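Type VI secretion system-associated protein TagF (Pseudomonas aeruginosa PAO1, PDB 2QNU) is of unknown biochemical function but, as a TagF-family protein associated with the type VI secretion system, probably takes part in regulating that system. Local coordinates at residues B[23-28]-B[65-70]; B[38-43]-B[205-210]; B[57-62]-B[111-116]; B[75-80]-B[87-92]; B[188-193]-B[212-217]. All blocks are in the same frame, centred on the assembly; numbering follows the deposited sequence.

Contact 1 (B[23-28]-B[65-70]); sequences NTFVEP and GLLGGE
Thr24 meets Gly68 through the backbone: at the start of helix 23-44 its carbonyl O lies 3.6 Å from Gly68 N, close enough to touch but without forming a hydrogen bond. The lack of a side chain on Gly68 lets the two backbones come near, with 5.1 Å between the CA atoms of Thr24 and Gly68. Farther out, the hydroxyl OG1 of Thr24 stands 4.2 Å from OE1 of Glu70, a loose approach without a bond. Phe25 comes next. Its CG is anti to the backbone N (chi1 168°), and the ring lies beside Leu67, both side chains pointing the same way, with Phe25 CE1 4.0 Å from Leu67 CD1. The same ring stacks on Trp29 and rests on Val72 and Leu94 of the sheet. One turn on, Pro28 takes the other methyl of Leu67, with Pro28 CB 3.8 Å from Leu67 CD2, while Pro28 CG lies 3.9 Å from Leu67 C. Leu67 thus divides its branches between two helix residues. The loop that carries it joins strands 58-62 and 71-77 and is tightened by a hydrogen bond of 2.8 Å from Gly65 N to Gly68 O. Here the first turns of a helix pack on a connection between strands, and the chemistry is chiefly that of shape: methyls, a proline ring and a phenyl in van der Waals contact, with no directional bond to fix the loop against the helix.

Contact 2 (B[38-43]-B[205-210]); sequences RASQDE and PAFGRF
Glu43 and Pro205 cross obliquely, the carboxylate of Glu43 coming up against CB, CA and the carbonyl of Pro205. The Glu43 chain bends at chi2 (147°), which sets the position of CD; Glu43 OE2 lies 3.5 Å from Pro205 CB. The other oxygen, OE1, lies 3.3 Å from Pro205 O; both are acceptors, and the pair is not hydrogen-bonded. Water 1 offers a way across instead, donating to Glu43 OE1 at 2.7 Å and accepting from Gly208 N at 2.9 Å. Deeper in the interface Ser40 packs obliquely against the Phe207 ring, with Ser40 OG 3.8 Å from Phe207 CD2. That hydroxyl is hydrogen-bonded to Met37 O and Gly36 O of its own helix and weakly to Trp48 NE1. Next to it, Ala39 CB abuts Pro205 N at 4.1 Å, and Gly208 brings its CA to 4.7 Å from the CA of Ser40. The contact illustrates how the far end of a long helix receives a compact turn: helix 23-44 also supplies Leu33 and Met37 to Phe207, Phe210 O is hydrogen-bonded to Trp58 NE1 of strand 58-62 and their rings meet edge-to-face, Ala206 leans on Tyr198 of strand 194-199, and Arg209 bonds to Asn156 of the second subunit.

Contact 3 (B[57-62]-B[111-116]); sequences LWRFAI and WFEQVE
Arg59 leaves its strand with CG anti to the carbonyl carbon (chi1 -57°) and then runs extended to NE, while Glu116 reaches out from its helix in an equally extended form; the two side chains meet at about a right angle. The result is a buried salt bridge where helix 110-121 packs on one face of the antiparallel sheet, with 9.9 Å between the short axes of strand 58-62 and helix segment 111-116 and 132° between their directions. The guanidinium grips the carboxylate side-on: Arg59 NE donates to Glu116 OE2 at 2.7 Å, and Arg59 NH2 donates to Glu116 OE1 at 3.1 Å. A further, weak bond from NH2 to OE2 leaves that oxygen shared by two nitrogens. The acceptor oxygens lie near the guanidinium plane, yet the two flat groups are turned 56° apart, and the nitrogens approach the oxygens from above the carboxylate plane. Phe112 supports the arginine, its CB covering one face of the guanidinium and standing 3.8 Å from Arg59 CD. The Phe112 ring in turn meets Trp184 edge-to-face. Arg186 adds a second cation, bridging to both Glu116 and Glu113, and this concentration of positive charge would favour ionised carboxylates. Leu57 CD2 closes the end at 4.2 Å from Glu116 CG. Beside it, one water donates both ways, to Leu57 O at 2.9 Å and to Glu116 OE2 at 2.7 Å.

Contact 4 (B[75-80]-B[87-92]); sequences VVMPSI and FPLTVA
Pro88 sits between Val76 and the flat ring of Phe87: its CD lies 3.6 Å above one face of the Phe87 ring, offset toward the rim, while its CB touches Val76 CG2 at 3.5 Å. The Phe87 ring also meets Phe16 edge-to-face. Val76 and Pro88 run side by side and point the same way, the valine presenting CG2 because that methyl is anti to the backbone N. Thr90 OG1 approaches the same methyl at 3.6 Å but bonds to Trp29 NE1. On this face Leu33 and Met37 of helix 23-44 pack on Pro88. Val75, Met77 (a selenomethionine), Leu89 and Val91 project from the other face, where Leu119 of helix 110-121 covers Val75, Leu89 and Val91. The two strands form an antiparallel hairpin. Val75-Val91 and Met77-Leu89 are hydrogen-bonded pairs, the latter with Met77 N to Leu89 O and Leu89 N to Met77 O both at 2.9 Å. In the non-hydrogen-bonded pair Val76-Thr90 each residue makes a CA-H...O contact, Val76 to Leu89 O and Thr90 to Val75 O. Beyond the strands, Phe87 N reaches Ser79 O at 3.2 Å from above the carbonyl plane (56° out of it), and Ser79 O also bonds to Tyr52 OH. Chemically, the backbone bonds set the register and satisfy buried peptide groups, leaving mostly apolar side chains to join the sheet to a helix on either face.

Contact 5 (B[188-193]-B[212-217]); sequences SARISA and TGEGEV
Ile191 packs against a helix C-terminus, the point where helix 209-212 ends and Gly213 turns the chain away with positive phi (61°). On both sides of this contact the loops are shaped by ST turns. With CG1 anti to the carbonyl carbon (chi1 -53°) and CD1 continuing the extended line (chi2 -173°), Ile191 drives its terminal methyl into the turn: CD1 comes 3.2 Å from Gly213 N, a tight approach, and 3.6 Å from Thr212 C. Glycine offers no side chain there, so the methyl can settle directly on the backbone. Arg190 reaches across beside it, NH1 standing 4.3 Å from Thr212 CB. Its guanidinium has Glu214 OE2 at the edge, near its plane, but NH1 and OE2 are 4.4 Å apart, an attraction of charges weaker than a salt bridge. Both Arg190 and Thr212 also rest on Ala51 of helix 48-53. Both loops also reach the second subunit: Ser192 O bonds to Arg159 of that subunit, and Val217 pairs with one of its strands, antiparallel, carrying the sheet over the interface. Each loop keeps its own internal tie. Ser188 OG accepts from Arg190 N at 3.0 Å and from Ile191 N at 3.1 Å, and in the other loop Thr212 OG1 accepts from Glu214 N at 3.0 Å.

From the N terminus, contact 1 closes first, returning the loop 65-70 to the start of helix 23-44. Contact 2 begins farther along that helix and closes only at 205-210, a long span that encloses contacts 3 and 4 and crosses contacts 1 and 5. Contact 3 opens on strand 58-62, before contact 1 has closed, so these two cross as well; contact 4, the hairpin of strands 71-77 and 89-95, lies wholly within contact 3, and strands 58-62 and 71-77 bond side by side in the sheet. Contact 5 follows last, tied to contact 2 through Ile191 and Phe210. Together they join three helices, the sheet and the loops near the subunit interface.

Contact 1 (B[23-28]-B[65-70])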
# COMPACT_ATOMS: atom_id res chain seq x y z
N ASN B 23 0.96 -0.69 29.89
CA ASN B 23 -0.09 0.33 29.90
C ASN B 23 -0.04 1.28 28.72
O ASN B 23 -1.04 1.91 28.35
CB ASN B 23 -0.04 1.08 31.19
CG ASN B 23 -1.20 2.06 31.36
OD1 ASN B 23 -2.37 1.66 31.45
ND2 ASN B 23 -0.88 3.36 31.44
N THR B 24 1.15 1.39 28.11
CA THR B 24 1.34 2.20 26.92
C THR B 24 0.36 1.75 25.90
O THR B 24 -0.19 2.53 25.13
CB THR B 24 2.80 2.04 26.29
OG1 THR B 24 3.00 0.69 25.80
CG2 THR B 24 3.86 2.42 27.29
N PHE B 25 0.15 0.44 25.87
CA PHE B 25 -0.88 -0.09 24.99
C PHE B 25 -2.30 -0.05 25.57
O PHE B 25 -3.24 0.36 24.90
CB PHE B 25 -0.55 -1.51 24.60
CG PHE B 25 -1.69 -2.17 23.93
CD1 PHE B 25 -2.03 -1.82 22.64
CD2 PHE B 25 -2.49 -3.07 24.62
CE1 PHE B 25 -3.11 -2.40 22.01
CE2 PHE B 25 -3.58 -3.63 24.00
CZ PHE B 25 -3.89 -3.30 22.69
N VAL B 26 -2.43 -0.54 26.80
CA VAL B 26 -3.73 -0.76 27.42
C VAL B 26 -4.52 0.55 27.61
O VAL B 26 -5.68 0.63 27.18
CB VAL B 26 -3.59 -1.54 28.75
CG1 VAL B 26 -4.96 -1.62 29.51
CG2 VAL B 26 -3.02 -2.95 28.51
N GLU B 27 -3.92 1.57 28.23
CA GLU B 27 -4.59 2.85 28.42
C GLU B 27 -5.30 3.33 27.14
O GLU B 27 -6.54 3.53 27.16
CB GLU B 27 -3.62 3.96 28.94
CG GLU B 27 -3.81 4.33 30.44
CD GLU B 27 -3.01 5.61 30.87
OE1 GLU B 27 -2.43 6.30 29.99
OE2 GLU B 27 -2.96 5.92 32.10
N PRO B 28 -4.55 3.56 26.03
CA PRO B 28 -5.24 3.97 24.80
C PRO B 28 -6.17 2.91 24.17
O PRO B 28 -7.16 3.23 23.51
CB PRO B 28 -4.06 4.30 23.83
CG PRO B 28 -2.88 3.55 24.39
CD PRO B 28 -3.07 3.58 25.87
N GLY B 65 2.45 4.25 16.98
CA GLY B 65 2.05 5.61 17.35
C GLY B 65 0.57 5.91 17.31
O GLY B 65 0.14 7.03 17.62
N LEU B 66 -0.24 4.96 16.89
CA LEU B 66 -1.70 5.16 16.94
C LEU B 66 -2.25 4.80 18.32
O LEU B 66 -3.32 5.25 18.73
CB LEU B 66 -2.39 4.35 15.88
CG LEU B 66 -2.11 4.66 14.42
CD1 LEU B 66 -2.99 3.73 13.62
CD2 LEU B 66 -2.39 6.11 14.08
N LEU B 67 -1.52 3.96 19.02
CA LEU B 67 -1.83 3.63 20.39
C LEU B 67 -0.66 4.11 21.22
O LEU B 67 -0.56 5.33 21.50
CB LEU B 67 -2.11 2.12 20.49
CG LEU B 67 -3.46 1.84 19.76
CD1 LEU B 67 -3.65 0.41 19.25
CD2 LEU B 67 -4.62 2.27 20.62
N GLY B 68 0.24 3.20 21.59
CA GLY B 68 1.59 3.57 22.00
C GLY B 68 2.52 3.49 20.81
O GLY B 68 2.08 3.42 19.68
N GLY B 69 3.82 3.45 21.07
CA GLY B 69 4.82 3.59 20.02
C GLY B 69 5.23 2.31 19.35
O GLY B 69 6.01 2.31 18.38
N GLU B 70 4.76 1.19 19.87
CA GLU B 70 4.92 -0.06 19.15
C GLU B 70 3.76 -0.27 18.18
O GLU B 70 2.64 0.28 18.34
CB GLU B 70 5.00 -1.24 20.12
CG GLU B 70 6.37 -1.52 20.73
CD GLU B 70 6.65 -0.66 21.96
OE1 GLU B 70 5.73 -0.57 22.81
OE2 GLU B 70 7.79 -0.10 22.08

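Contact 2 (B[38-43]-B[205-210])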
# COMPACT_ATOMS: atom_id res chain seq x y z
N ARG B 38 -19.58 2.99 23.63
CA ARG B 38 -20.53 4.07 23.94
C ARG B 38 -21.14 4.66 22.66
O ARG B 38 -22.36 4.78 22.58
CB ARG B 38 -19.81 5.09 24.78
CG ARG B 38 -20.64 6.25 25.33
CD ARG B 38 -21.67 5.78 26.40
NE ARG B 38 -22.98 5.63 25.77
CZ ARG B 38 -23.84 4.64 26.01
NH1 ARG B 38 -23.60 3.69 26.92
NH2 ARG B 38 -24.98 4.62 25.33
N ALA B 39 -20.35 4.98 21.64
CA ALA B 39 -20.97 5.53 20.42
C ALA B 39 -21.85 4.50 19.70
O ALA B 39 -22.95 4.83 19.30
CB ALA B 39 -19.92 6.08 19.45
N SER B 40 -21.38 3.26 19.56
CA SER B 40 -22.20 2.18 18.93
C SER B 40 -23.50 1.99 19.71
O SER B 40 -24.58 1.94 19.13
CB SER B 40 -21.41 0.88 18.84
OG SER B 40 -21.07 0.47 20.16
N GLN B 41 -23.41 1.97 21.04
CA GLN B 41 -24.59 1.93 21.89
C GLN B 41 -25.57 3.08 21.65
O GLN B 41 -26.75 2.85 21.53
CB GLN B 41 -24.20 1.83 23.38
CG GLN B 41 -23.62 0.43 23.70
CD GLN B 41 -22.88 0.33 25.04
OE1 GLN B 41 -22.78 1.28 25.78
NE2 GLN B 41 -22.34 -0.86 25.32
N ASP B 42 -25.09 4.32 21.59
CA ASP B 42 -25.98 5.46 21.34
C ASP B 42 -26.65 5.36 19.96
O ASP B 42 -27.81 5.74 19.79
CB ASP B 42 -25.22 6.78 21.36
CG ASP B 42 -24.78 7.19 22.71
OD1 ASP B 42 -25.25 6.65 23.72
OD2 ASP B 42 -23.95 8.11 22.77
N GLU B 43 -25.87 4.93 18.96
CA GLU B 43 -26.36 4.86 17.58
C GLU B 43 -27.40 3.76 17.37
O GLU B 43 -28.41 3.97 16.69
CB GLU B 43 -25.19 4.64 16.62
CG GLU B 43 -24.54 5.97 16.16
CD GLU B 43 -23.01 5.87 15.91
OE1 GLU B 43 -22.48 4.76 15.64
OE2 GLU B 43 -22.35 6.94 16.02
N PRO B 205 -17.62 6.97 16.17
CA PRO B 205 -18.88 6.69 15.45
C PRO B 205 -18.76 5.66 14.36
O PRO B 205 -19.77 5.30 13.77
CB PRO B 205 -19.25 8.06 14.85
CG PRO B 205 -18.42 9.09 15.68
CD PRO B 205 -17.17 8.37 16.01
N ALA B 206 -17.56 5.22 14.04
CA ALA B 206 -17.33 4.10 13.09
C ALA B 206 -17.29 2.73 13.75
O ALA B 206 -17.40 1.69 13.06
CB ALA B 206 -16.03 4.31 12.29
N PHE B 207 -17.11 2.71 15.07
CA PHE B 207 -17.16 1.42 15.83
C PHE B 207 -18.30 0.44 15.45
O PHE B 207 -18.06 -0.77 15.18
CB PHE B 207 -17.19 1.66 17.32
CG PHE B 207 -16.77 0.43 18.11
CD1 PHE B 207 -15.42 0.10 18.28
CD2 PHE B 207 -17.72 -0.41 18.67
CE1 PHE B 207 -15.06 -1.00 19.01
CE2 PHE B 207 -17.35 -1.53 19.37
CZ PHE B 207 -16.02 -1.83 19.55
N GLY B 208 -19.52 0.97 15.44
CA GLY B 208 -20.67 0.28 14.94
C GLY B 208 -20.55 -0.59 13.70
O GLY B 208 -21.23 -1.63 13.62
N ARG B 209 -19.73 -0.19 12.73
CA ARG B 209 -19.58 -0.90 11.47
C ARG B 209 -18.93 -2.26 11.72
O ARG B 209 -19.21 -3.20 10.99
CB ARG B 209 -18.77 -0.08 10.41
CG ARG B 209 -19.63 1.06 9.78
CD ARG B 209 -19.30 2.58 10.07
NE ARG B 209 -18.20 3.01 9.25
CZ ARG B 209 -17.72 4.25 9.05
NH1 ARG B 209 -18.26 5.38 9.53
NH2 ARG B 209 -16.64 4.33 8.30
N PHE B 210 -18.12 -2.36 12.76
CA PHE B 210 -17.57 -3.68 13.17
C PHE B 210 -18.67 -4.65 13.66
O PHE B 210 -18.41 -5.85 13.79
CB PHE B 210 -16.61 -3.56 14.33
CG PHE B 210 -15.31 -2.89 13.99
CD1 PHE B 210 -14.46 -3.44 13.03
CD2 PHE B 210 -14.92 -1.73 14.67
CE1 PHE B 210 -13.22 -2.82 12.75
CE2 PHE B 210 -13.69 -1.09 14.37
CZ PHE B 210 -12.87 -1.62 13.39
O HOH W 1 -20.15 3.63 16.44

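Contact 3 (B[57-62]-B[111-116])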
# COMPACT_ATOMS: atom_id res chain seq x y z
N LEU B 57 -15.21 -11.78 14.89
CA LEU B 57 -13.91 -11.63 15.48
C LEU B 57 -13.10 -10.91 14.40
O LEU B 57 -13.17 -11.32 13.20
CB LEU B 57 -13.30 -13.00 15.81
CG LEU B 57 -13.81 -13.60 17.14
CD1 LEU B 57 -15.28 -14.07 17.04
CD2 LEU B 57 -12.91 -14.71 17.56
N TRP B 58 -12.45 -9.79 14.81
CA TRP B 58 -11.63 -9.01 13.93
C TRP B 58 -10.15 -9.18 14.26
O TRP B 58 -9.68 -8.92 15.32
CB TRP B 58 -12.05 -7.56 14.00
CG TRP B 58 -13.41 -7.34 13.48
CD1 TRP B 58 -14.52 -7.13 14.22
CD2 TRP B 58 -13.80 -7.28 12.13
NE1 TRP B 58 -15.62 -6.96 13.40
CE2 TRP B 58 -15.20 -7.03 12.10
CE3 TRP B 58 -13.11 -7.34 10.92
CZ2 TRP B 58 -15.91 -6.90 10.93
CZ3 TRP B 58 -13.82 -7.26 9.76
CH2 TRP B 58 -15.21 -7.05 9.77
N ARG B 59 -9.45 -9.65 13.28
CA ARG B 59 -7.99 -9.66 13.27
C ARG B 59 -7.56 -8.23 12.89
O ARG B 59 -8.24 -7.58 12.13
CB ARG B 59 -7.53 -10.60 12.19
CG ARG B 59 -8.07 -11.99 12.34
CD ARG B 59 -7.88 -12.82 11.11
NE ARG B 59 -8.56 -14.13 11.25
CZ ARG B 59 -8.52 -15.10 10.34
NH1 ARG B 59 -7.77 -14.98 9.26
NH2 ARG B 59 -9.17 -16.23 10.55
N PHE B 60 -6.47 -7.74 13.46
CA PHE B 60 -6.00 -6.43 13.16
C PHE B 60 -4.48 -6.29 13.15
O PHE B 60 -3.76 -7.02 13.80
CB PHE B 60 -6.60 -5.43 14.15
CG PHE B 60 -6.21 -5.68 15.59
CD1 PHE B 60 -5.01 -5.19 16.11
CD2 PHE B 60 -7.06 -6.38 16.44
CE1 PHE B 60 -4.67 -5.41 17.43
CE2 PHE B 60 -6.73 -6.62 17.74
CZ PHE B 60 -5.56 -6.16 18.26
N ALA B 61 -4.05 -5.27 12.41
CA ALA B 61 -2.70 -4.74 12.48
C ALA B 61 -2.75 -3.21 12.48
O ALA B 61 -3.34 -2.57 11.59
CB ALA B 61 -1.93 -5.23 11.34
N ILE B 62 -2.18 -2.66 13.52
CA ILE B 62 -2.19 -1.24 13.83
C ILE B 62 -0.77 -0.66 13.80
O ILE B 62 0.14 -1.14 14.45
CB ILE B 62 -2.82 -1.04 15.15
CG1 ILE B 62 -4.31 -1.57 15.03
CG2 ILE B 62 -2.72 0.44 15.60
CD1 ILE B 62 -5.03 -1.63 16.32
N TRP B 111 -1.27 -18.00 12.65
CA TRP B 111 -1.18 -17.36 13.98
C TRP B 111 -2.56 -16.81 14.42
O TRP B 111 -3.03 -17.01 15.52
CB TRP B 111 -0.15 -16.22 13.94
CG TRP B 111 0.15 -15.65 15.27
CD1 TRP B 111 0.95 -16.19 16.26
CD2 TRP B 111 -0.41 -14.45 15.82
NE1 TRP B 111 0.94 -15.38 17.36
CE2 TRP B 111 0.13 -14.29 17.11
CE3 TRP B 111 -1.29 -13.47 15.32
CZ2 TRP B 111 -0.21 -13.22 17.92
CZ3 TRP B 111 -1.61 -12.39 16.11
CH2 TRP B 111 -1.08 -12.27 17.40
N PHE B 112 -3.19 -16.11 13.50
CA PHE B 112 -4.51 -15.51 13.73
C PHE B 112 -5.66 -16.56 14.05
O PHE B 112 -6.53 -16.37 14.92
CB PHE B 112 -4.85 -14.64 12.51
CG PHE B 112 -3.96 -13.40 12.41
CD1 PHE B 112 -4.18 -12.31 13.22
CD2 PHE B 112 -2.88 -13.36 11.52
CE1 PHE B 112 -3.33 -11.15 13.18
CE2 PHE B 112 -2.01 -12.22 11.46
CZ PHE B 112 -2.25 -11.13 12.28
N GLU B 113 -5.63 -17.64 13.30
CA GLU B 113 -6.54 -18.77 13.53
C GLU B 113 -6.29 -19.38 14.92
O GLU B 113 -7.25 -19.62 15.68
CB GLU B 113 -6.35 -19.78 12.42
CG GLU B 113 -6.97 -19.29 11.14
CD GLU B 113 -6.66 -20.12 9.91
OE1 GLU B 113 -5.88 -21.08 10.00
OE2 GLU B 113 -7.16 -19.80 8.84
N GLN B 114 -5.02 -19.55 15.29
CA GLN B 114 -4.69 -20.00 16.64
C GLN B 114 -5.17 -19.02 17.68
O GLN B 114 -5.65 -19.42 18.71
CB GLN B 114 -3.18 -20.18 16.88
CG GLN B 114 -2.48 -21.06 15.88
CD GLN B 114 -0.94 -21.20 16.13
OE1 GLN B 114 -0.48 -21.21 17.29
NE2 GLN B 114 -0.16 -21.33 15.03
N VAL B 115 -5.00 -17.72 17.46
CA VAL B 115 -5.45 -16.76 18.43
C VAL B 115 -6.97 -16.82 18.52
O VAL B 115 -7.51 -16.76 19.62
CB VAL B 115 -5.01 -15.29 18.12
CG1 VAL B 115 -5.76 -14.36 19.02
CG2 VAL B 115 -3.52 -15.14 18.32
N GLU B 116 -7.65 -16.87 17.38
CA GLU B 116 -9.14 -16.97 17.39
C GLU B 116 -9.62 -18.20 18.15
O GLU B 116 -10.58 -18.14 18.92
CB GLU B 116 -9.70 -17.05 15.97
CG GLU B 116 -9.59 -15.72 15.17
CD GLU B 116 -10.13 -15.88 13.76
OE1 GLU B 116 -10.30 -17.06 13.35
OE2 GLU B 116 -10.42 -14.85 13.05
O HOH W 2 -12.68 -13.86 12.00

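Contact 4 (B[75-80]-B[87-92])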
# COMPACT_ATOMS: atom_id res chain seq x y z
N VAL B 75 -6.22 -10.13 17.65
CA VAL B 75 -7.61 -10.41 17.35
C VAL B 75 -8.47 -9.90 18.50
O VAL B 75 -8.08 -9.99 19.64
CB VAL B 75 -7.89 -11.91 17.11
CG1 VAL B 75 -9.36 -12.10 16.64
CG2 VAL B 75 -6.94 -12.51 16.09
N VAL B 76 -9.62 -9.32 18.19
CA VAL B 76 -10.53 -8.85 19.23
C VAL B 76 -11.89 -9.50 19.00
O VAL B 76 -12.30 -9.69 17.86
CB VAL B 76 -10.71 -7.31 19.28
CG1 VAL B 76 -11.09 -6.71 17.92
CG2 VAL B 76 -11.78 -6.92 20.29
N MSE B 77 -12.54 -9.89 20.10
CA MSE B 77 -13.84 -10.58 20.09
C MSE B 77 -14.82 -9.99 21.08
O MSE B 77 -14.44 -9.74 22.19
CB MSE B 77 -13.61 -12.05 20.51
CG MSE B 77 -14.92 -12.89 20.52
SE MSE B 77 -14.63 -14.73 21.31
CE MSE B 77 -14.55 -14.20 23.12
N PRO B 78 -16.11 -9.84 20.72
CA PRO B 78 -17.10 -9.43 21.73
C PRO B 78 -17.11 -10.40 22.93
O PRO B 78 -17.02 -11.61 22.74
CB PRO B 78 -18.44 -9.48 20.99
CG PRO B 78 -18.07 -9.42 19.55
CD PRO B 78 -16.71 -10.00 19.38
N SER B 79 -17.18 -9.86 24.13
CA SER B 79 -17.06 -10.66 25.34
C SER B 79 -17.86 -10.07 26.49
O SER B 79 -18.62 -9.08 26.32
CB SER B 79 -15.58 -10.82 25.72
OG SER B 79 -15.39 -11.85 26.70
N ILE B 80 -17.68 -10.66 27.65
CA ILE B 80 -18.51 -10.39 28.81
C ILE B 80 -17.81 -10.87 30.06
O ILE B 80 -16.99 -11.78 29.99
CB ILE B 80 -19.88 -11.13 28.65
CG1 ILE B 80 -20.94 -10.58 29.61
CG2 ILE B 80 -19.72 -12.61 28.93
CD1 ILE B 80 -22.27 -11.34 29.53
N PHE B 87 -17.74 -6.20 27.47
CA PHE B 87 -16.54 -5.58 26.95
C PHE B 87 -15.76 -6.57 26.12
O PHE B 87 -15.70 -7.74 26.48
CB PHE B 87 -15.64 -5.11 28.09
CG PHE B 87 -14.74 -4.03 27.70
CD1 PHE B 87 -15.21 -2.70 27.62
CD2 PHE B 87 -13.38 -4.29 27.38
CE1 PHE B 87 -14.36 -1.69 27.27
CE2 PHE B 87 -12.54 -3.27 27.05
CZ PHE B 87 -13.03 -1.98 26.97
N PRO B 88 -15.18 -6.13 24.98
CA PRO B 88 -14.42 -7.09 24.17
C PRO B 88 -13.25 -7.73 24.89
O PRO B 88 -12.77 -7.24 25.88
CB PRO B 88 -13.92 -6.24 23.01
CG PRO B 88 -14.91 -5.22 22.85
CD PRO B 88 -15.36 -4.86 24.26
N LEU B 89 -12.80 -8.84 24.35
CA LEU B 89 -11.57 -9.50 24.82
C LEU B 89 -10.59 -9.47 23.66
O LEU B 89 -10.91 -9.84 22.53
CB LEU B 89 -11.85 -10.96 25.18
CG LEU B 89 -10.66 -11.86 25.62
CD1 LEU B 89 -10.08 -11.36 26.91
CD2 LEU B 89 -11.18 -13.24 25.83
N THR B 90 -9.39 -9.03 23.95
CA THR B 90 -8.40 -8.88 22.92
C THR B 90 -7.20 -9.68 23.31
O THR B 90 -6.81 -9.62 24.44
CB THR B 90 -7.97 -7.36 22.81
OG1 THR B 90 -9.13 -6.57 22.63
CG2 THR B 90 -7.04 -7.13 21.65
N VAL B 91 -6.66 -10.42 22.35
CA VAL B 91 -5.28 -10.94 22.43
C VAL B 91 -4.41 -10.11 21.45
O VAL B 91 -4.76 -9.95 20.26
CB VAL B 91 -5.25 -12.41 22.07
CG1 VAL B 91 -3.81 -12.95 21.95
CG2 VAL B 91 -6.10 -13.20 23.09
N ALA B 92 -3.31 -9.57 21.97
CA ALA B 92 -2.45 -8.62 21.23
C ALA B 92 -0.97 -8.94 21.39
O ALA B 92 -0.51 -9.26 22.48
CB ALA B 92 -2.70 -7.23 21.71

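Contact 5 (B[188-193]-B[212-217])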
# COMPACT_ATOMS: atom_id res chain seq x y z
N SER B 188 -19.36 -12.77 9.57
CA SER B 188 -20.47 -13.35 10.31
C SER B 188 -21.61 -13.53 9.30
O SER B 188 -21.50 -13.09 8.14
CB SER B 188 -20.95 -12.40 11.41
OG SER B 188 -21.48 -11.20 10.81
N ALA B 189 -22.70 -14.17 9.72
CA ALA B 189 -23.89 -14.14 8.90
C ALA B 189 -24.21 -12.72 8.34
O ALA B 189 -24.72 -12.60 7.23
CB ALA B 189 -25.07 -14.63 9.73
N ARG B 190 -23.89 -11.66 9.06
CA ARG B 190 -24.28 -10.31 8.62
C ARG B 190 -23.20 -9.47 7.88
O ARG B 190 -23.53 -8.55 7.14
CB ARG B 190 -24.76 -9.51 9.84
CG ARG B 190 -25.84 -10.22 10.59
CD ARG B 190 -26.99 -9.25 10.95
NE ARG B 190 -26.97 -8.79 12.35
CZ ARG B 190 -26.99 -7.51 12.77
NH1 ARG B 190 -26.99 -6.48 11.92
NH2 ARG B 190 -27.00 -7.29 14.08
N ILE B 191 -21.95 -9.79 8.08
CA ILE B 191 -20.84 -9.05 7.49
C ILE B 191 -20.00 -10.03 6.69
O ILE B 191 -19.50 -11.04 7.25
CB ILE B 191 -20.03 -8.44 8.63
CG1 ILE B 191 -20.94 -7.63 9.57
CG2 ILE B 191 -18.94 -7.61 8.12
CD1 ILE B 191 -20.19 -6.86 10.64
N SER B 192 -19.85 -9.79 5.39
CA SER B 192 -18.95 -10.65 4.57
C SER B 192 -17.51 -10.55 5.00
O SER B 192 -17.05 -9.46 5.40
CB SER B 192 -18.98 -10.28 3.10
OG SER B 192 -20.27 -10.60 2.62
N ALA B 193 -16.80 -11.67 4.85
CA ALA B 193 -15.37 -11.72 5.00
C ALA B 193 -14.75 -10.67 4.09
O ALA B 193 -15.19 -10.46 2.94
CB ALA B 193 -14.84 -13.10 4.62
N THR B 212 -22.22 -4.21 12.62
CA THR B 212 -23.30 -4.36 11.71
C THR B 212 -22.89 -4.45 10.27
O THR B 212 -23.70 -4.87 9.44
CB THR B 212 -24.28 -3.17 11.84
OG1 THR B 212 -23.68 -2.00 11.28
CG2 THR B 212 -24.60 -2.94 13.27
N GLY B 213 -21.66 -4.07 9.95
CA GLY B 213 -21.27 -3.91 8.55
C GLY B 213 -22.06 -2.85 7.77
O GLY B 213 -21.96 -2.77 6.55
N GLU B 214 -22.84 -2.04 8.44
CA GLU B 214 -23.70 -1.12 7.74
C GLU B 214 -22.96 0.17 7.37
O GLU B 214 -22.03 0.55 8.03
CB GLU B 214 -24.91 -0.82 8.59
CG GLU B 214 -25.78 -2.05 8.86
CD GLU B 214 -26.95 -1.75 9.77
OE1 GLU B 214 -27.01 -0.61 10.35
OE2 GLU B 214 -27.81 -2.66 9.95
N GLY B 215 -23.32 0.77 6.26
CA GLY B 215 -22.68 2.01 5.83
C GLY B 215 -23.22 2.50 4.52
O GLY B 215 -23.98 1.80 3.82
N GLU B 216 -22.84 3.74 4.20
CA GLU B 216 -23.09 4.31 2.88
C GLU B 216 -21.95 3.86 1.95
O GLU B 216 -20.89 4.41 2.01
CB GLU B 216 -23.11 5.84 2.98
CG GLU B 216 -23.94 6.35 4.14
CD GLU B 216 -25.41 6.10 3.90
OE1 GLU B 216 -25.73 5.88 2.70
OE2 GLU B 216 -26.24 6.16 4.86
N VAL B 217 -22.21 2.94 1.04
CA VAL B 217 -21.19 2.34 0.18
C VAL B 217 -21.17 3.09 -1.16
O VAL B 217 -22.22 3.24 -1.82
CB VAL B 217 -21.50 0.83 -0.07
CG1 VAL B 217 -20.51 0.14 -1.00
CG2 VAL B 217 -21.54 0.05 1.28